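Local coordinates for protein diol-dehydratase (Roseburia inulinivorans, PDB 5I2A) that probably acts as a B12-independent lyase of the glycyl radical enzyme family, dehydrating 1,2-propanediol by organic-radical chemistry, at residues Ala398-Arg402 / Thr403-Leu407; Met757-His760 / Pro761-Ala765; Lys585-Glu588 / Met589-Lys593. One frame throughout, in Å; residues are numbered along the deposited sequence.

Contact 1: Ala398-Arg402 / Thr403-Leu407; sequences AELTR and TGIGL
Leu400 and Thr401, on the last turn of helix 391-402, meet the loop 403-407 that leads into strand 409-412. The tight, buried side is mostly apolar. Leu400 CG, swung anti to the backbone N (chi1 -174°), comes 3.9 Å from Ile405 CG2, while Leu400 CD2 lies 3.8 Å from Leu407 CB, these two leucine side chains running side by side. Ile368 of helix 362-374 and Pro408 also pack on Leu400. The polar element here is Thr401 OG1, 2.8 Å from Leu407 O and above its carbonyl plane; Leu407 O and Ala397 O compete for its one hydrogen, and Tyr410 OH also bonds it.

Arg402, Thr403 and Gly404 make the more exposed side. Thr403 OG1 donates a hydrogen bond to Leu400 O at 2.7 Å, in the carbonyl plane, and Thr403 N reaches the same oxygen at 3.0 Å from well above that plane. Gly404 N bonds Thr401 O at 2.9 Å; its positive phi (91°) would jam a CB against the preceding carbonyl. A water links Thr401 O to Gly406 N, and Arg402 extends to Met764 O. Carbonyls at the helix end thus meet a hydroxyl, amides and water, consistent with a well-defined exit toward strand 409-412.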
ATOM      1  N   ALA A 398     -13.695  45.227 -14.866  1.00 15.83           N
ATOM      2  CA  ALA A 398     -15.104  45.602 -14.882  1.00 18.26           C
ATOM      3  C   ALA A 398     -15.611  45.712 -16.323  1.00 18.20           C
ATOM      4  O   ALA A 398     -16.724  45.304 -16.625  1.00 15.89           O
ATOM      5  CB  ALA A 398     -15.318  46.915 -14.122  1.00 14.40           C
ATOM      6  N   GLU A 399     -14.765  46.229 -17.206  1.00 17.33           N
ATOM      7  CA  GLU A 399     -15.082  46.288 -18.628  1.00 18.00           C
ATOM      8  C   GLU A 399     -15.341  44.903 -19.206  1.00 16.03           C
ATOM      9  O   GLU A 399     -16.248  44.722 -20.013  1.00 16.08           O
ATOM     10  CB  GLU A 399     -13.949  46.960 -19.412  1.00 17.96           C
ATOM     11  CG  GLU A 399     -13.849  48.465 -19.195  1.00 24.65           C
ATOM     12  CD  GLU A 399     -12.515  49.053 -19.660  1.00 27.19           C
ATOM     13  OE1 GLU A 399     -12.262  50.245 -19.381  1.00 33.70           O
ATOM     14  OE2 GLU A 399     -11.717  48.325 -20.287  1.00 23.92           O
ATOM     15  N   LEU A 400     -14.528  43.933 -18.802  1.00 14.61           N
ATOM     16  CA  LEU A 400     -14.737  42.568 -19.251  1.00 14.60           C
ATOM     17  C   LEU A 400     -16.049  42.021 -18.701  1.00 13.16           C
ATOM     18  O   LEU A 400     -16.811  41.403 -19.425  1.00 14.93           O
ATOM     19  CB  LEU A 400     -13.576  41.660 -18.837  1.00 15.49           C
ATOM     20  CG  LEU A 400     -13.634  40.236 -19.385  1.00 14.32           C
ATOM     21  CD1 LEU A 400     -13.556  40.232 -20.904  1.00 17.74           C
ATOM     22  CD2 LEU A 400     -12.506  39.394 -18.791  1.00 13.48           C
ATOM     23  N   THR A 401     -16.310  42.258 -17.419  1.00 14.39           N
ATOM     24  CA  THR A 401     -17.536  41.761 -16.812  1.00 14.96           C
ATOM     25  C   THR A 401     -18.767  42.336 -17.522  1.00 19.04           C
ATOM     26  O   THR A 401     -19.752  41.641 -17.736  1.00 17.74           O
ATOM     27  CB  THR A 401     -17.591  42.090 -15.313  1.00 13.45           C
ATOM     28  OG1 THR A 401     -16.438  41.538 -14.672  1.00 16.77           O
ATOM     29  CG2 THR A 401     -18.844  41.509 -14.675  1.00 13.91           C
ATOM     30  N   ARG A 402     -18.680  43.604 -17.906  1.00 17.09           N
ATOM     31  CA  ARG A 402     -19.766  44.281 -18.599  1.00 16.90           C
ATOM     32  C   ARG A 402     -20.141  43.581 -19.914  1.00 17.39           C
ATOM     33  O   ARG A 402     -21.290  43.628 -20.318  1.00 17.18           O
ATOM     34  CB  ARG A 402     -19.378  45.742 -18.863  1.00 16.74           C
ATOM     35  CG  ARG A 402     -20.438  46.584 -19.562  1.00 17.17           C
ATOM     36  CD  ARG A 402     -19.722  47.676 -20.338  1.00 25.59           C
ATOM     37  NE  ARG A 402     -19.690  48.908 -19.609  1.00 27.17           N
ATOM     38  CZ  ARG A 402     -18.818  49.893 -19.786  1.00 22.64           C
ATOM     39  NH1 ARG A 402     -17.820  49.812 -20.662  1.00 21.51           N
ATOM     40  NH2 ARG A 402     -18.949  50.966 -19.041  1.00 17.77           N
ATOM     41  N   THR A 403     -19.187  42.915 -20.565  1.00 16.82           N
ATOM     42  CA  THR A 403     -19.516  42.206 -21.804  1.00 19.20           C
ATOM     43  C   THR A 403     -20.497  41.067 -21.575  1.00 18.06           C
ATOM     44  O   THR A 403     -21.050  40.544 -22.534  1.00 17.33           O
ATOM     45  CB  THR A 403     -18.280  41.602 -22.506  1.00 16.61           C
ATOM     46  OG1 THR A 403     -17.809  40.486 -21.749  1.00 18.35           O
ATOM     47  CG2 THR A 403     -17.163  42.645 -22.713  1.00 14.50           C
ATOM     48  N   GLY A 404     -20.695  40.662 -20.319  1.00 14.59           N
ATOM     49  CA  GLY A 404     -21.609  39.564 -20.032  1.00 14.88           C
ATOM     50  C   GLY A 404     -20.968  38.181 -20.002  1.00 17.74           C
ATOM     51  O   GLY A 404     -21.627  37.180 -19.712  1.00 15.79           O
ATOM     52  N   ILE A 405     -19.672  38.127 -20.280  1.00 13.08           N
ATOM     53  CA  ILE A 405     -18.954  36.865 -20.327  1.00 11.57           C
ATOM     54  C   ILE A 405     -18.761  36.224 -18.934  1.00 17.82           C
ATOM     55  O   ILE A 405     -18.379  35.059 -18.836  1.00 14.59           O
ATOM     56  CB  ILE A 405     -17.585  37.051 -21.013  1.00 15.34           C
ATOM     57  CG1 ILE A 405     -17.044  35.717 -21.523  1.00 13.80           C
ATOM     58  CG2 ILE A 405     -16.594  37.765 -20.091  1.00 13.95           C
ATOM     59  CD1 ILE A 405     -15.771  35.852 -22.298  1.00 20.24           C
ATOM     60  N   GLY A 406     -19.039  36.979 -17.871  1.00 14.31           N
ATOM     61  CA  GLY A 406     -19.004  36.451 -16.521  1.00 15.52           C
ATOM     62  C   GLY A 406     -17.621  36.466 -15.898  1.00 16.03           C
ATOM     63  O   GLY A 406     -17.414  35.915 -14.820  1.00 16.49           O
ATOM     64  N   LEU A 407     -16.684  37.120 -16.576  1.00 15.48           N
ATOM     65  CA  LEU A 407     -15.284  37.159 -16.164  1.00 16.08           C
ATOM     66  C   LEU A 407     -14.807  38.587 -15.880  1.00 15.01           C
ATOM     67  O   LEU A 407     -15.383  39.547 -16.381  1.00 17.96           O
ATOM     68  CB  LEU A 407     -14.403  36.528 -17.253  1.00 13.34           C
ATOM     69  CG  LEU A 407     -14.712  35.095 -17.695  1.00 15.60           C
ATOM     70  CD1 LEU A 407     -13.797  34.690 -18.851  1.00 13.21           C
ATOM     71  CD2 LEU A 407     -14.553  34.119 -16.523  1.00 14.29           C
TER
HETATM   72  O   HOH W   1     -20.728  39.140 -17.069  1.00 15.54           O

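Contact 2: Met757-His760 / Pro761-Ala765; sequences MKMH and PTAMA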
ATOM      1  N   MET A 757     -24.100  37.107  -8.414  1.00 17.57           N
ATOM      2  CA  MET A 757     -25.076  38.170  -8.590  1.00 17.78           C
ATOM      3  C   MET A 757     -25.326  38.441 -10.077  1.00 16.65           C
ATOM      4  O   MET A 757     -24.420  38.312 -10.895  1.00 18.07           O
ATOM      5  CB  MET A 757     -24.612  39.438  -7.867  1.00 17.83           C
ATOM      6  CG  MET A 757     -25.629  40.556  -7.859  1.00 20.72           C
ATOM      7  SD  MET A 757     -25.140  41.983  -6.874  1.00 22.84           S
ATOM      8  CE  MET A 757     -25.495  41.418  -5.221  1.00 15.91           C
ATOM      9  N   LYS A 758     -26.560  38.786 -10.431  1.00 16.88           N
ATOM     10  CA  LYS A 758     -26.876  39.126 -11.818  1.00 16.86           C
ATOM     11  C   LYS A 758     -27.271  40.604 -11.919  1.00 17.35           C
ATOM     12  O   LYS A 758     -28.153  41.069 -11.198  1.00 21.96           O
ATOM     13  CB  LYS A 758     -27.986  38.212 -12.367  1.00 17.64           C
ATOM     14  CG  LYS A 758     -28.421  38.525 -13.808  1.00 20.45           C
ATOM     15  CD  LYS A 758     -29.245  37.382 -14.432  1.00 21.03           C
ATOM     16  CE  LYS A 758     -30.499  37.130 -13.635  1.00 19.70           C
ATOM     17  NZ  LYS A 758     -31.333  36.012 -14.166  1.00 16.19           N
ATOM     18  N   MET A 759     -26.595  41.336 -12.801  1.00 20.69           N
ATOM     19  CA  MET A 759     -26.865  42.757 -13.016  1.00 20.49           C
ATOM     20  C   MET A 759     -27.555  42.954 -14.335  1.00 20.31           C
ATOM     21  O   MET A 759     -27.212  42.311 -15.319  1.00 18.35           O
ATOM     22  CB  MET A 759     -25.577  43.594 -13.035  1.00 19.61           C
ATOM     23  CG  MET A 759     -24.536  43.212 -11.998  1.00 18.85           C
ATOM     24  SD  MET A 759     -25.194  43.431 -10.362  1.00 30.25           S
ATOM     25  CE  MET A 759     -25.420  45.209 -10.359  1.00 28.46           C
ATOM     26  N   HIS A 760     -28.513  43.866 -14.370  1.00 20.93           N
ATOM     27  CA  HIS A 760     -29.015  44.339 -15.641  1.00 20.94           C
ATOM     28  C   HIS A 760     -27.885  45.142 -16.294  1.00 18.50           C
ATOM     29  O   HIS A 760     -27.145  45.815 -15.603  1.00 20.56           O
ATOM     30  CB  HIS A 760     -30.266  45.187 -15.457  1.00 20.83           C
ATOM     31  CG  HIS A 760     -30.944  45.514 -16.746  1.00 21.74           C
ATOM     32  ND1 HIS A 760     -30.563  46.577 -17.535  1.00 22.82           N
ATOM     33  CD2 HIS A 760     -31.936  44.880 -17.415  1.00 24.80           C
ATOM     34  CE1 HIS A 760     -31.306  46.598 -18.625  1.00 23.58           C
ATOM     35  NE2 HIS A 760     -32.147  45.580 -18.578  1.00 25.45           N
ATOM     36  N   PRO A 761     -27.724  45.038 -17.619  1.00 17.47           N
ATOM     37  CA  PRO A 761     -26.619  45.742 -18.291  1.00 19.08           C
ATOM     38  C   PRO A 761     -26.583  47.254 -18.030  1.00 19.55           C
ATOM     39  O   PRO A 761     -25.492  47.830 -18.033  1.00 17.16           O
ATOM     40  CB  PRO A 761     -26.871  45.447 -19.778  1.00 18.18           C
ATOM     41  CG  PRO A 761     -27.537  44.106 -19.760  1.00 19.69           C
ATOM     42  CD  PRO A 761     -28.410  44.098 -18.520  1.00 18.13           C
ATOM     43  N   THR A 762     -27.735  47.872 -17.769  1.00 16.83           N
ATOM     44  CA  THR A 762     -27.764  49.305 -17.487  1.00 19.05           C
ATOM     45  C   THR A 762     -26.960  49.645 -16.236  1.00 20.18           C
ATOM     46  O   THR A 762     -26.454  50.749 -16.109  1.00 18.85           O
ATOM     47  CB  THR A 762     -29.197  49.830 -17.308  1.00 18.96           C
ATOM     48  OG1 THR A 762     -29.883  49.009 -16.360  1.00 18.25           O
ATOM     49  CG2 THR A 762     -29.950  49.800 -18.650  1.00 17.81           C
ATOM     50  N   ALA A 763     -26.835  48.692 -15.317  1.00 14.82           N
ATOM     51  CA  ALA A 763     -26.075  48.939 -14.090  1.00 19.64           C
ATOM     52  C   ALA A 763     -24.601  49.201 -14.388  1.00 16.64           C
ATOM     53  O   ALA A 763     -23.936  49.886 -13.636  1.00 19.07           O
ATOM     54  CB  ALA A 763     -26.223  47.745 -13.104  1.00 20.70           C
ATOM     55  N   MET A 764     -24.098  48.679 -15.500  1.00 13.61           N
ATOM     56  CA  MET A 764     -22.672  48.802 -15.817  1.00 16.66           C
ATOM     57  C   MET A 764     -22.353  49.929 -16.807  1.00 17.89           C
ATOM     58  O   MET A 764     -21.195  50.163 -17.139  1.00 17.47           O
ATOM     59  CB  MET A 764     -22.147  47.488 -16.390  1.00 15.77           C
ATOM     60  CG  MET A 764     -22.637  46.278 -15.641  1.00 27.47           C
ATOM     61  SD  MET A 764     -21.557  45.927 -14.262  1.00 26.55           S
ATOM     62  CE  MET A 764     -20.133  45.329 -15.120  1.00 12.32           C
ATOM     63  N   ALA A 765     -23.381  50.613 -17.287  1.00 16.60           N
ATOM     64  CA  ALA A 765     -23.203  51.574 -18.376  1.00 17.26           C
ATOM     65  C   ALA A 765     -22.291  52.753 -17.987  1.00 17.03           C
ATOM     66  O   ALA A 765     -22.428  53.325 -16.913  1.00 17.07           O
ATOM     67  CB  ALA A 765     -24.574  52.081 -18.846  1.00 16.27           C
TER
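His760 ND1 faces Thr762 across the bend that follows strand 756-759. It accepts from Thr762 N at 3.1 Å along a nearly straight bond (168°), the donor tilted somewhat from the ring plane, and also lies 2.8 Å from Thr762 OG1 in a second hydrogen bond. Pro761 CD sits over one ring face, 3.5 Å from the His760 ring centroid, as a CH-pi contact offset toward the rim. The imidazole reaches this place because CG lies anti to the backbone N (chi1 -171°). With an alanine here, Thr762 N and OG1 are likely to lose their ring partner, and Pro761 CD the face it packs on. In the backbone, Ala763 N bonds His760 O at 2.9 Å, the first of successive i to i+3 bonds through the helix-like residues 761-763, in the loop between helix 766-781 and strand 756-759, outermost of the five-stranded mixed sheet within this chain. On the inner side Met759, bent at chi2 and chi3, brings CE to 3.8 Å from Ala763 CB. Further out, backbone bonds from Met757 and Met759 to Asn791 hold the strand against 787-792, Asp794 and Glu838 touch His760, and Met764 packs on Val792 and Phe773.

Contact 3: Lys585-Glu588 / Met589-Lys593; sequences KALE and MNYGK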
ATOM      1  N   LYS A 585     -47.094  18.250   6.840  1.00 25.06           N
ATOM      2  CA  LYS A 585     -47.977  17.652   5.868  1.00 21.26           C
ATOM      3  C   LYS A 585     -48.038  18.528   4.603  1.00 21.24           C
ATOM      4  O   LYS A 585     -48.045  18.014   3.485  1.00 22.74           O
ATOM      5  CB  LYS A 585     -49.347  17.432   6.522  1.00 34.19           C
ATOM      6  CG  LYS A 585     -50.417  16.806   5.665  1.00 43.90           C
ATOM      7  CD  LYS A 585     -50.097  15.428   5.115  1.00 49.12           C
ATOM      8  CE  LYS A 585     -51.378  14.777   4.598  1.00 46.74           C
ATOM      9  NZ  LYS A 585     -52.023  15.638   3.552  1.00 56.41           N
ATOM     10  N   ALA A 586     -48.020  19.848   4.768  1.00 23.81           N
ATOM     11  CA  ALA A 586     -47.975  20.744   3.607  1.00 24.85           C
ATOM     12  C   ALA A 586     -46.730  20.480   2.749  1.00 23.86           C
ATOM     13  O   ALA A 586     -46.805  20.457   1.520  1.00 22.53           O
ATOM     14  CB  ALA A 586     -48.015  22.212   4.052  1.00 21.39           C
ATOM     15  N   LEU A 587     -45.591  20.268   3.401  1.00 19.43           N
ATOM     16  CA  LEU A 587     -44.356  19.963   2.683  1.00 20.59           C
ATOM     17  C   LEU A 587     -44.484  18.654   1.905  1.00 21.72           C
ATOM     18  O   LEU A 587     -44.115  18.584   0.729  1.00 21.86           O
ATOM     19  CB  LEU A 587     -43.165  19.900   3.655  1.00 19.64           C
ATOM     20  CG  LEU A 587     -42.816  21.232   4.340  1.00 20.94           C
ATOM     21  CD1 LEU A 587     -41.751  21.025   5.408  1.00 17.25           C
ATOM     22  CD2 LEU A 587     -42.344  22.286   3.338  1.00 17.56           C
ATOM     23  N   GLU A 588     -45.024  17.625   2.552  1.00 21.39           N
ATOM     24  CA  GLU A 588     -45.215  16.342   1.896  1.00 19.05           C
ATOM     25  C   GLU A 588     -46.065  16.481   0.639  1.00 21.08           C
ATOM     26  O   GLU A 588     -45.805  15.820  -0.360  1.00 22.33           O
ATOM     27  CB  GLU A 588     -45.864  15.340   2.855  1.00 22.58           C
ATOM     28  CG  GLU A 588     -44.965  14.899   3.998  1.00 25.75           C
ATOM     29  CD  GLU A 588     -45.706  14.074   5.044  1.00 29.32           C
ATOM     30  OE1 GLU A 588     -46.953  14.049   5.008  1.00 31.98           O
ATOM     31  OE2 GLU A 588     -45.040  13.450   5.894  1.00 35.27           O
ATOM     32  N   MET A 589     -47.061  17.362   0.695  1.00 22.28           N
ATOM     33  CA  MET A 589     -47.997  17.570  -0.409  1.00 20.25           C
ATOM     34  C   MET A 589     -47.619  18.739  -1.337  1.00 24.27           C
ATOM     35  O   MET A 589     -48.457  19.224  -2.114  1.00 22.43           O
ATOM     36  CB  MET A 589     -49.409  17.797   0.152  1.00 29.36           C
ATOM     37  CG  MET A 589     -49.975  16.618   0.920  1.00 25.12           C
ATOM     38  SD  MET A 589     -50.117  15.183  -0.149  1.00 34.76           S
ATOM     39  CE  MET A 589     -50.976  15.863  -1.548  1.00 35.78           C
ATOM     40  N   ASN A 590     -46.366  19.184  -1.263  1.00 21.78           N
ATOM     41  CA  ASN A 590     -45.874  20.263  -2.125  1.00 18.40           C
ATOM     42  C   ASN A 590     -46.776  21.500  -2.081  1.00 18.84           C
ATOM     43  O   ASN A 590     -47.050  22.115  -3.104  1.00 18.46           O
ATOM     44  CB  ASN A 590     -45.734  19.775  -3.568  1.00 18.69           C
ATOM     45  CG  ASN A 590     -44.849  20.677  -4.410  1.00 22.23           C
ATOM     46  OD1 ASN A 590     -43.973  21.364  -3.887  1.00 19.82           O
ATOM     47  ND2 ASN A 590     -45.076  20.679  -5.725  1.00 19.07           N
ATOM     48  N   TYR A 591     -47.238  21.832  -0.879  1.00 22.30           N
ATOM     49  CA  TYR A 591     -48.072  23.003  -0.651  1.00 23.16           C
ATOM     50  C   TYR A 591     -49.378  22.965  -1.475  1.00 24.84           C
ATOM     51  O   TYR A 591     -49.965  24.000  -1.765  1.00 23.44           O
ATOM     52  CB  TYR A 591     -47.286  24.272  -0.977  1.00 22.87           C
ATOM     53  CG  TYR A 591     -46.139  24.589  -0.031  1.00 20.09           C
ATOM     54  CD1 TYR A 591     -46.381  25.039   1.258  1.00 20.86           C
ATOM     55  CD2 TYR A 591     -44.821  24.478  -0.441  1.00 20.56           C
ATOM     56  CE1 TYR A 591     -45.345  25.348   2.120  1.00 21.89           C
ATOM     57  CE2 TYR A 591     -43.766  24.797   0.416  1.00 19.08           C
ATOM     58  CZ  TYR A 591     -44.036  25.229   1.694  1.00 19.43           C
ATOM     59  OH  TYR A 591     -43.010  25.550   2.559  1.00 18.29           O
ATOM     60  N   GLY A 592     -49.812  21.770  -1.853  1.00 22.74           N
ATOM     61  CA  GLY A 592     -50.992  21.610  -2.684  1.00 28.21           C
ATOM     62  C   GLY A 592     -50.781  21.978  -4.146  1.00 25.42           C
ATOM     63  O   GLY A 592     -51.740  22.138  -4.881  1.00 25.38           O
ATOM     64  N   LYS A 593     -49.529  22.090  -4.582  1.00 26.60           N
ATOM     65  CA  LYS A 593     -49.251  22.507  -5.955  1.00 23.36           C
ATOM     66  C   LYS A 593     -49.137  21.342  -6.936  1.00 24.71           C
ATOM     67  O   LYS A 593     -48.858  21.547  -8.113  1.00 29.20           O
ATOM     68  CB  LYS A 593     -47.965  23.339  -6.006  1.00 25.55           C
ATOM     69  CG  LYS A 593     -47.967  24.546  -5.083  1.00 20.24           C
ATOM     70  CD  LYS A 593     -48.820  25.670  -5.639  1.00 30.27           C
ATOM     71  CE  LYS A 593     -48.860  26.856  -4.681  1.00 34.63           C
ATOM     72  NZ  LYS A 593     -49.474  28.061  -5.309  1.00 37.49           N
TER
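Leu587 and Tyr591 point the same way from the end of helix 580-588, and their backbones carry two of the bonds that close it. The hydrogen bonds across the closure are all between backbone atoms. Met589 N still makes the helical bond to Lys585 O at 3.0 Å. Beyond it the pattern changes: Tyr591 N reaches back to Ala586 O at 2.8 Å, almost straight at 167°, and Asn590 N bonds Leu587 O at 3.1 Å, coming from high above the carbonyl plane. Ala586 O also takes a weak bond from Met589 N.

Van der Waals packing lies beside these bonds. Leu587 CD2 lies 3.8 Å from Tyr591 CZ, approaching the ring obliquely. The methyl of Ala586 stands more loosely by the same ring, CB to CD1 of Tyr591 being 4.3 Å. Where the chain is more exposed, Lys585 folds at chi2 (59°) and chi4 to lie alongside Met589, its NZ in van der Waals contact with Met589 CG at 3.5 Å. One ring stack adds to this packing: His647 of helix 637-651 on Tyr591.

The side-chain hydrogen bonds all lead outside the turn. Tyr591 OH bonds Thr709 O, holding the ring at its outer end as well; Lys585 NZ bonds Tyr643 OH; Asn590 uses its amide at both ends, OD1 with Ala715 N and ND2 with Gly594 O.

Asn590, in left-handed helical space (phi 52°), is the C-prime residue: with the bonds Tyr591 N to Ala586 O and Asn590 N to Leu587 O, the arrangement is a Schellman motif ending the helix.

Overall arrangement
Along the chain the order is contact 1, contact 3, contact 2. Contacts 1 and 2 are neighbours in space, centres about 10 Å apart, and lie where the pyruvate formate lyase-like and glycine radical regions meet on one five-stranded mixed sheet: residues 403-407 enter strand 409-412, 757-760 lie on strand 756-759, and strand 787-792 runs between the two. Arg402 NH2 probably bonds Met764 O (3.1 Å), tying the two regions together. Contact 3, at the end of helix 580-588 in the loop toward helix 597-613, shares the pyruvate formate lyase-like region with contact 1 but is a separate helix end, its centre about 41 Å from that of contact 1 and 37 Å from that of contact 2; it touches neither.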